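Local coordinates for EreC (Klebsiella pneumoniae, PDB 6XCQ), which probably hydrolyses the lactone ring of macrolide antibiotics such as erythromycin, an esterase activity that confers resistance to these drugs, at residues Y338-P351 and A420-K432. The protein carries 1 engineered substitution. Numbering follows the deposited sequence.
Sequences YRAIAFTHLGSTVP and AFDAIVCVPSAGK
Asp-422 opens the pairing by gripping Ala-340 twice: its carboxylate OD2 accepts the N-H of Ala-340 at 3.0 Å, on the anti side, while its own N donates to Ala-340 O at 2.9 Å, in the carbonyl plane. That carbonyl takes a second, weak bond from Ala-423 N at 3.5 Å. A short acidic side chain suits this place, since OD2 stands in for the carbonyl of a strand that has not yet begun; Lys-312 forms a salt bridge with the same oxygen, which would offset its negative charge. From there the strands run parallel, and the ladder alternates. Ala-342 N donates to Ala-423 O, Val-425 N to Ala-342 O at 2.8 Å, Thr-344 N to Val-425 O, Val-427 N to Thr-344 O, and Leu-346 N to Val-427 O.

Two alanine methyls, small enough to sit flat against a ring, make CH-pi contacts: Ala-342 CB over the face of Phe-421, 3.6 Å from the centroid, and Ala-430 CB over the His-345 imidazole. A chi1 of 69° sets the imidazole over that methyl, with ND1 accepting the N-H of Gly-347 at 2.9 Å, close to the ring plane. Beyond the turn, water replaces direct bonding: one molecule donates to Ala-430 O and pairs with Thr-349 OG1, another donates to Thr-349 O and accepts the N-H of Ala-430.

Thr-344 OG1 is bonded to Glu-380, and Ser-429 OG to Glu-74. Within the mixed sheet, strand 338-345 lies between 423-427 and 62-65, and strand 392-396 runs antiparallel along the other edge of 423-427; Phe-343, its ring face under Val-425 CB (4.1 Å to the centroid), packs against helix 73-90.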
ATOM      1  N   TYR A 338      12.759  -2.105  10.067  1.00 20.45           N
ATOM      2  CA  TYR A 338      12.072  -2.090   8.781  1.00 20.41           C
ATOM      3  C   TYR A 338      12.978  -2.678   7.710  1.00 19.74           C
ATOM      4  O   TYR A 338      14.158  -2.319   7.630  1.00 20.19           O
ATOM      5  CB  TYR A 338      11.674  -0.667   8.381  1.00 16.14           C
ATOM      6  CG  TYR A 338      11.104  -0.570   6.978  1.00 16.61           C
ATOM      7  CD1 TYR A 338       9.919  -1.209   6.646  1.00 16.82           C
ATOM      8  CD2 TYR A 338      11.744   0.174   5.993  1.00 15.82           C
ATOM      9  CE1 TYR A 338       9.386  -1.112   5.350  1.00 15.76           C
ATOM     10  CE2 TYR A 338      11.218   0.280   4.711  1.00 17.93           C
ATOM     11  CZ  TYR A 338      10.046  -0.366   4.397  1.00 17.83           C
ATOM     12  OH  TYR A 338       9.539  -0.279   3.114  1.00 16.32           O
ATOM     13  N   ARG A 339      12.422  -3.564   6.877  1.00 17.16           N
ATOM     14  CA  ARG A 339      13.125  -4.102   5.713  1.00 17.09           C
ATOM     15  C   ARG A 339      12.228  -3.981   4.490  1.00 18.57           C
ATOM     16  O   ARG A 339      11.007  -4.126   4.600  1.00 17.30           O
ATOM     17  CB  ARG A 339      13.517  -5.579   5.913  1.00 25.17           C
ATOM     18  CG  ARG A 339      14.223  -5.892   7.236  1.00 17.73           C
ATOM     19  CD  ARG A 339      15.671  -5.397   7.302  1.00 18.04           C
ATOM     20  NE  ARG A 339      16.265  -5.858   8.561  1.00 27.63           N
ATOM     21  CZ  ARG A 339      16.356  -5.132   9.678  1.00 31.52           C
ATOM     22  NH1 ARG A 339      15.932  -3.872   9.707  1.00 24.55           N
ATOM     23  NH2 ARG A 339      16.875  -5.670  10.776  1.00 28.62           N
ATOM     24  N   ALA A 340      12.834  -3.724   3.323  1.00 22.35           N
ATOM     25  CA  ALA A 340      12.100  -3.519   2.073  1.00 16.47           C
ATOM     26  C   ALA A 340      12.639  -4.454   0.996  1.00 14.22           C
ATOM     27  O   ALA A 340      13.826  -4.398   0.660  1.00 13.85           O
ATOM     28  CB  ALA A 340      12.217  -2.066   1.600  1.00 15.72           C
ATOM     29  N   ILE A 341      11.769  -5.278   0.429  1.00 17.40           N
ATOM     30  CA  ILE A 341      12.148  -6.183  -0.649  1.00 12.24           C
ATOM     31  C   ILE A 341      11.445  -5.710  -1.922  1.00 14.11           C
ATOM     32  O   ILE A 341      10.212  -5.772  -2.023  1.00 14.03           O
ATOM     33  CB  ILE A 341      11.805  -7.640  -0.320  1.00 17.03           C
ATOM     34  CG1 ILE A 341      12.321  -7.997   1.086  1.00 17.77           C
ATOM     35  CG2 ILE A 341      12.392  -8.563  -1.395  1.00 17.07           C
ATOM     36  CD1 ILE A 341      12.083  -9.430   1.506  1.00 15.97           C
ATOM     37  N   ALA A 342      12.217  -5.174  -2.863  1.00 12.26           N
ATOM     38  CA  ALA A 342      11.680  -4.798  -4.166  1.00 15.77           C
ATOM     39  C   ALA A 342      11.471  -6.030  -5.043  1.00 13.42           C
ATOM     40  O   ALA A 342      12.211  -7.010  -4.941  1.00 13.02           O
ATOM     41  CB  ALA A 342      12.614  -3.830  -4.880  1.00  9.26           C
ATOM     42  N   PHE A 343      10.442  -5.980  -5.893  1.00 12.68           N
ATOM     43  CA  PHE A 343      10.169  -7.014  -6.894  1.00 12.92           C
ATOM     44  C   PHE A 343      10.340  -6.393  -8.269  1.00 14.34           C
ATOM     45  O   PHE A 343       9.737  -5.352  -8.547  1.00 14.72           O
ATOM     46  CB  PHE A 343       8.734  -7.558  -6.811  1.00 13.00           C
ATOM     47  CG  PHE A 343       8.454  -8.461  -5.658  1.00 11.78           C
ATOM     48  CD1 PHE A 343       9.170  -8.372  -4.468  1.00 17.56           C
ATOM     49  CD2 PHE A 343       7.406  -9.364  -5.737  1.00 19.47           C
ATOM     50  CE1 PHE A 343       8.863  -9.201  -3.380  1.00 17.06           C
ATOM     51  CE2 PHE A 343       7.100 -10.194  -4.660  1.00 21.76           C
ATOM     52  CZ  PHE A 343       7.834 -10.109  -3.486  1.00 21.38           C
ATOM     53  N   THR A 344      11.110  -7.037  -9.144  1.00 11.72           N
ATOM     54  CA  THR A 344      11.193  -6.568 -10.520  1.00 13.01           C
ATOM     55  C   THR A 344      11.133  -7.780 -11.457  1.00 11.71           C
ATOM     56  O   THR A 344      10.833  -8.896 -11.031  1.00 13.49           O
ATOM     57  CB  THR A 344      12.433  -5.688 -10.726  1.00 15.00           C
ATOM     58  OG1 THR A 344      12.342  -5.062 -12.014  1.00 11.82           O
ATOM     59  CG2 THR A 344      13.721  -6.505 -10.616  1.00 15.44           C
ATOM     60  N   HIS A 345      11.381  -7.560 -12.749  1.00 13.21           N
ATOM     61  CA  HIS A 345      11.139  -8.623 -13.722  1.00 15.93           C
ATOM     62  C   HIS A 345      11.957  -8.388 -14.978  1.00 16.71           C
ATOM     63  O   HIS A 345      12.417  -7.276 -15.251  1.00 16.87           O
ATOM     64  CB  HIS A 345       9.649  -8.709 -14.097  1.00 15.38           C
ATOM     65  CG  HIS A 345       9.185  -7.535 -14.897  1.00 16.72           C
ATOM     66  ND1 HIS A 345       9.213  -7.514 -16.278  1.00 12.96           N
ATOM     67  CD2 HIS A 345       8.722  -6.320 -14.509  1.00 11.19           C
ATOM     68  CE1 HIS A 345       8.770  -6.344 -16.707  1.00 14.49           C
ATOM     69  NE2 HIS A 345       8.470  -5.597 -15.652  1.00 16.15           N
ATOM     70  N   LEU A 346      12.088  -9.456 -15.770  1.00 19.66           N
ATOM     71  CA  LEU A 346      12.854  -9.442 -17.011  1.00 15.26           C
ATOM     72  C   LEU A 346      11.973  -9.487 -18.256  1.00 15.39           C
ATOM     73  O   LEU A 346      12.489  -9.701 -19.360  1.00 15.80           O
ATOM     74  CB  LEU A 346      13.846 -10.614 -17.036  1.00 15.26           C
ATOM     75  CG  LEU A 346      14.822 -10.739 -15.872  1.00 15.65           C
ATOM     76  CD1 LEU A 346      15.826 -11.855 -16.146  1.00 19.85           C
ATOM     77  CD2 LEU A 346      15.563  -9.424 -15.627  1.00 16.30           C
ATOM     78  N   GLY A 347      10.667  -9.267 -18.117  1.00 14.18           N
ATOM     79  CA  GLY A 347       9.780  -9.345 -19.262  1.00 14.98           C
ATOM     80  C   GLY A 347       9.939  -8.169 -20.206  1.00 17.03           C
ATOM     81  O   GLY A 347      10.431  -7.101 -19.846  1.00 17.63           O
ATOM     82  N   SER A 348       9.509  -8.371 -21.458  1.00 16.41           N
ATOM     83  CA  SER A 348       9.616  -7.305 -22.443  1.00 17.96           C
ATOM     84  C   SER A 348       8.461  -6.324 -22.341  1.00 17.19           C
ATOM     85  O   SER A 348       8.582  -5.190 -22.810  1.00 20.17           O
ATOM     86  CB  SER A 348       9.676  -7.882 -23.867  1.00 21.30           C
ATOM     87  OG  SER A 348       8.473  -8.565 -24.169  1.00 29.75           O
ATOM     88  N   THR A 349       7.361  -6.729 -21.718  1.00 14.78           N
ATOM     89  CA  THR A 349       6.198  -5.880 -21.540  1.00 17.96           C
ATOM     90  C   THR A 349       5.788  -5.887 -20.074  1.00 22.00           C
ATOM     91  O   THR A 349       6.224  -6.728 -19.280  1.00 17.66           O
ATOM     92  CB  THR A 349       5.024  -6.350 -22.410  1.00 22.53           C
ATOM     93  OG1 THR A 349       4.623  -7.656 -21.984  1.00 22.66           O
ATOM     94  CG2 THR A 349       5.416  -6.413 -23.896  1.00 17.31           C
ATOM     95  N   VAL A 350       4.914  -4.950 -19.727  1.00 15.27           N
ATOM     96  CA  VAL A 350       4.432  -4.805 -18.358  1.00 16.90           C
ATOM     97  C   VAL A 350       3.050  -4.163 -18.427  1.00 18.12           C
ATOM     98  O   VAL A 350       2.790  -3.364 -19.344  1.00 19.38           O
ATOM     99  CB  VAL A 350       5.435  -3.984 -17.523  1.00 15.12           C
ATOM    100  CG1 VAL A 350       5.472  -2.498 -17.972  1.00 16.11           C
ATOM    101  CG2 VAL A 350       5.168  -4.102 -16.059  1.00 14.94           C
ATOM    102  N   PRO A 351       2.119  -4.517 -17.542  1.00 20.56           N
ATOM    103  CA  PRO A 351       0.862  -3.762 -17.480  1.00 20.32           C
ATOM    104  C   PRO A 351       1.144  -2.351 -17.006  1.00 18.82           C
ATOM    105  O   PRO A 351       1.873  -2.135 -16.034  1.00 25.95           O
ATOM    106  CB  PRO A 351       0.012  -4.541 -16.464  1.00 18.06           C
ATOM    107  CG  PRO A 351       0.721  -5.830 -16.238  1.00 21.61           C
ATOM    108  CD  PRO A 351       2.158  -5.597 -16.540  1.00 17.18           C
ATOM    109  N   ALA A 420      18.387   1.868  -0.777  1.00 21.31           N
ATOM    110  CA  ALA A 420      16.972   1.954  -1.116  1.00 18.65           C
ATOM    111  C   ALA A 420      16.210   0.697  -0.720  1.00 22.22           C
ATOM    112  O   ALA A 420      15.068   0.787  -0.253  1.00 19.54           O
ATOM    113  CB  ALA A 420      16.818   2.220  -2.614  1.00 19.62           C
ATOM    114  N   PHE A 421      16.811  -0.480  -0.909  1.00 14.44           N
ATOM    115  CA  PHE A 421      16.158  -1.745  -0.600  1.00 16.59           C
ATOM    116  C   PHE A 421      17.141  -2.657   0.115  1.00 19.21           C
ATOM    117  O   PHE A 421      18.354  -2.517  -0.029  1.00 19.74           O
ATOM    118  CB  PHE A 421      15.636  -2.426  -1.878  1.00 12.34           C
ATOM    119  CG  PHE A 421      14.615  -1.608  -2.597  1.00 16.99           C
ATOM    120  CD1 PHE A 421      13.284  -1.611  -2.173  1.00 15.75           C
ATOM    121  CD2 PHE A 421      14.981  -0.792  -3.652  1.00 15.03           C
ATOM    122  CE1 PHE A 421      12.335  -0.839  -2.830  1.00 15.27           C
ATOM    123  CE2 PHE A 421      14.031  -0.017  -4.299  1.00 15.42           C
ATOM    124  CZ  PHE A 421      12.704  -0.044  -3.873  1.00 11.78           C
ATOM    125  N   ASP A 422      16.598  -3.612   0.874  1.00 16.58           N
ATOM    126  CA  ASP A 422      17.428  -4.618   1.526  1.00 18.28           C
ATOM    127  C   ASP A 422      17.658  -5.841   0.650  1.00 20.20           C
ATOM    128  O   ASP A 422      18.727  -6.452   0.741  1.00 17.86           O
ATOM    129  CB  ASP A 422      16.801  -5.057   2.851  1.00 16.71           C
ATOM    130  CG  ASP A 422      16.760  -3.930   3.881  1.00 24.84           C
ATOM    131  OD1 ASP A 422      17.781  -3.699   4.564  1.00 20.10           O
ATOM    132  OD2 ASP A 422      15.713  -3.253   3.979  1.00 20.75           O
ATOM    133  N   ALA A 423      16.693  -6.204  -0.199  1.00 12.61           N
ATOM    134  CA  ALA A 423      16.839  -7.332  -1.113  1.00 16.90           C
ATOM    135  C   ALA A 423      16.012  -7.055  -2.360  1.00 17.58           C
ATOM    136  O   ALA A 423      15.179  -6.148  -2.378  1.00 16.48           O
ATOM    137  CB  ALA A 423      16.411  -8.656  -0.471  1.00 14.52           C
ATOM    138  N   ILE A 424      16.262  -7.843  -3.413  1.00 14.28           N
ATOM    139  CA  ILE A 424      15.532  -7.747  -4.675  1.00 13.51           C
ATOM    140  C   ILE A 424      15.061  -9.131  -5.089  1.00 20.55           C
ATOM    141  O   ILE A 424      15.831 -10.100  -5.057  1.00 22.02           O
ATOM    142  CB  ILE A 424      16.367  -7.144  -5.820  1.00 14.31           C
ATOM    143  CG1 ILE A 424      17.216  -5.944  -5.365  1.00 19.45           C
ATOM    144  CG2 ILE A 424      15.440  -6.743  -6.960  1.00 17.65           C
ATOM    145  CD1 ILE A 424      16.427  -4.647  -5.169  1.00 12.41           C
ATOM    146  N   VAL A 425      13.802  -9.204  -5.513  1.00 15.75           N
ATOM    147  CA  VAL A 425      13.191 -10.397  -6.092  1.00 13.19           C
ATOM    148  C   VAL A 425      12.930 -10.099  -7.559  1.00 15.94           C
ATOM    149  O   VAL A 425      12.308  -9.083  -7.886  1.00 14.52           O
ATOM    150  CB  VAL A 425      11.889 -10.747  -5.346  1.00 16.70           C
ATOM    151  CG1 VAL A 425      11.107 -11.839  -6.028  1.00 16.48           C
ATOM    152  CG2 VAL A 425      12.189 -11.113  -3.902  1.00 17.39           C
ATOM    153  N   CYS A 426      13.383 -10.980  -8.446  1.00 11.77           N
ATOM    154  CA  CYS A 426      13.228 -10.729  -9.873  1.00 14.85           C
ATOM    155  C   CYS A 426      12.650 -11.967 -10.548  1.00 17.69           C
ATOM    156  O   CYS A 426      13.226 -13.054 -10.446  1.00 14.68           O
ATOM    157  CB  CYS A 426      14.572 -10.333 -10.490  1.00 15.15           C
ATOM    158  SG  CYS A 426      14.448  -9.914 -12.254  1.00 15.53           S
ATOM    159  N   VAL A 427      11.500 -11.810 -11.202  1.00 16.20           N
ATOM    160  CA  VAL A 427      10.792 -12.919 -11.844  1.00 16.03           C
ATOM    161  C   VAL A 427      11.022 -12.843 -13.354  1.00 18.85           C
ATOM    162  O   VAL A 427      11.487 -11.810 -13.856  1.00 16.90           O
ATOM    163  CB  VAL A 427       9.296 -12.897 -11.483  1.00 16.14           C
ATOM    164  CG1 VAL A 427       9.112 -12.981  -9.951  1.00 14.72           C
ATOM    165  CG2 VAL A 427       8.624 -11.634 -12.051  1.00 17.40           C
ATOM    166  N   PRO A 428      10.746 -13.906 -14.116  1.00 19.67           N
ATOM    167  CA  PRO A 428      11.136 -13.895 -15.535  1.00 18.29           C
ATOM    168  C   PRO A 428      10.267 -13.015 -16.418  1.00 17.95           C
ATOM    169  O   PRO A 428      10.729 -12.590 -17.486  1.00 22.72           O
ATOM    170  CB  PRO A 428      11.016 -15.376 -15.943  1.00 25.18           C
ATOM    171  CG  PRO A 428      11.161 -16.142 -14.668  1.00 21.19           C
ATOM    172  CD  PRO A 428      10.455 -15.274 -13.644  1.00 17.11           C
ATOM    173  N   SER A 429       9.030 -12.737 -16.024  1.00 12.21           N
ATOM    174  CA  SER A 429       8.083 -12.058 -16.897  1.00 19.66           C
ATOM    175  C   SER A 429       7.048 -11.387 -16.012  1.00 16.74           C
ATOM    176  O   SER A 429       6.923 -11.716 -14.830  1.00 22.01           O
ATOM    177  CB  SER A 429       7.417 -13.046 -17.867  1.00 22.67           C
ATOM    178  OG  SER A 429       6.797 -14.091 -17.128  1.00 30.36           O
ATOM    179  N   ALA A 430       6.294 -10.439 -16.592  1.00 16.92           N
ATOM    180  CA  ALA A 430       5.303  -9.675 -15.810  1.00 16.26           C
ATOM    181  C   ALA A 430       4.016  -9.527 -16.626  1.00 17.61           C
ATOM    182  O   ALA A 430       3.759  -8.490 -17.237  1.00 23.54           O
ATOM    183  CB  ALA A 430       5.858  -8.306 -15.387  1.00 17.64           C
ATOM    184  N   GLY A 431       3.188 -10.567 -16.616  1.00 18.61           N
ATOM    185  CA  GLY A 431       1.948 -10.549 -17.360  1.00 16.14           C
ATOM    186  C   GLY A 431       0.784  -9.999 -16.545  1.00 22.36           C
ATOM    187  O   GLY A 431       0.755 -10.106 -15.321  1.00 17.14           O
ATOM    188  N   LYS A 432      -0.180  -9.396 -17.240  1.00 16.23           N
ATOM    189  CA  LYS A 432      -1.330  -8.827 -16.547  1.00 18.39           C
ATOM    190  C   LYS A 432      -2.108  -9.921 -15.827  1.00 24.47           C
ATOM    191  O   LYS A 432      -2.438 -10.959 -16.406  1.00 21.00           O
ATOM    192  CB  LYS A 432      -2.267  -8.075 -17.507  1.00 21.88           C
ATOM    193  CG  LYS A 432      -3.524  -7.562 -16.781  1.00 25.47           C
ATOM    194  CD  LYS A 432      -4.305  -6.494 -17.538  1.00 26.15           C
ATOM    195  CE  LYS A 432      -4.865  -7.019 -18.841  1.00 25.20           C
ATOM    196  NZ  LYS A 432      -5.574  -8.306 -18.658  1.00 49.47           N
TER
HETATM  197  O   HOH W   1       2.904  -7.666 -19.655  1.00 18.36           O
HETATM  198  O   HOH W   2       6.446  -9.338 -19.274  1.00 19.79           O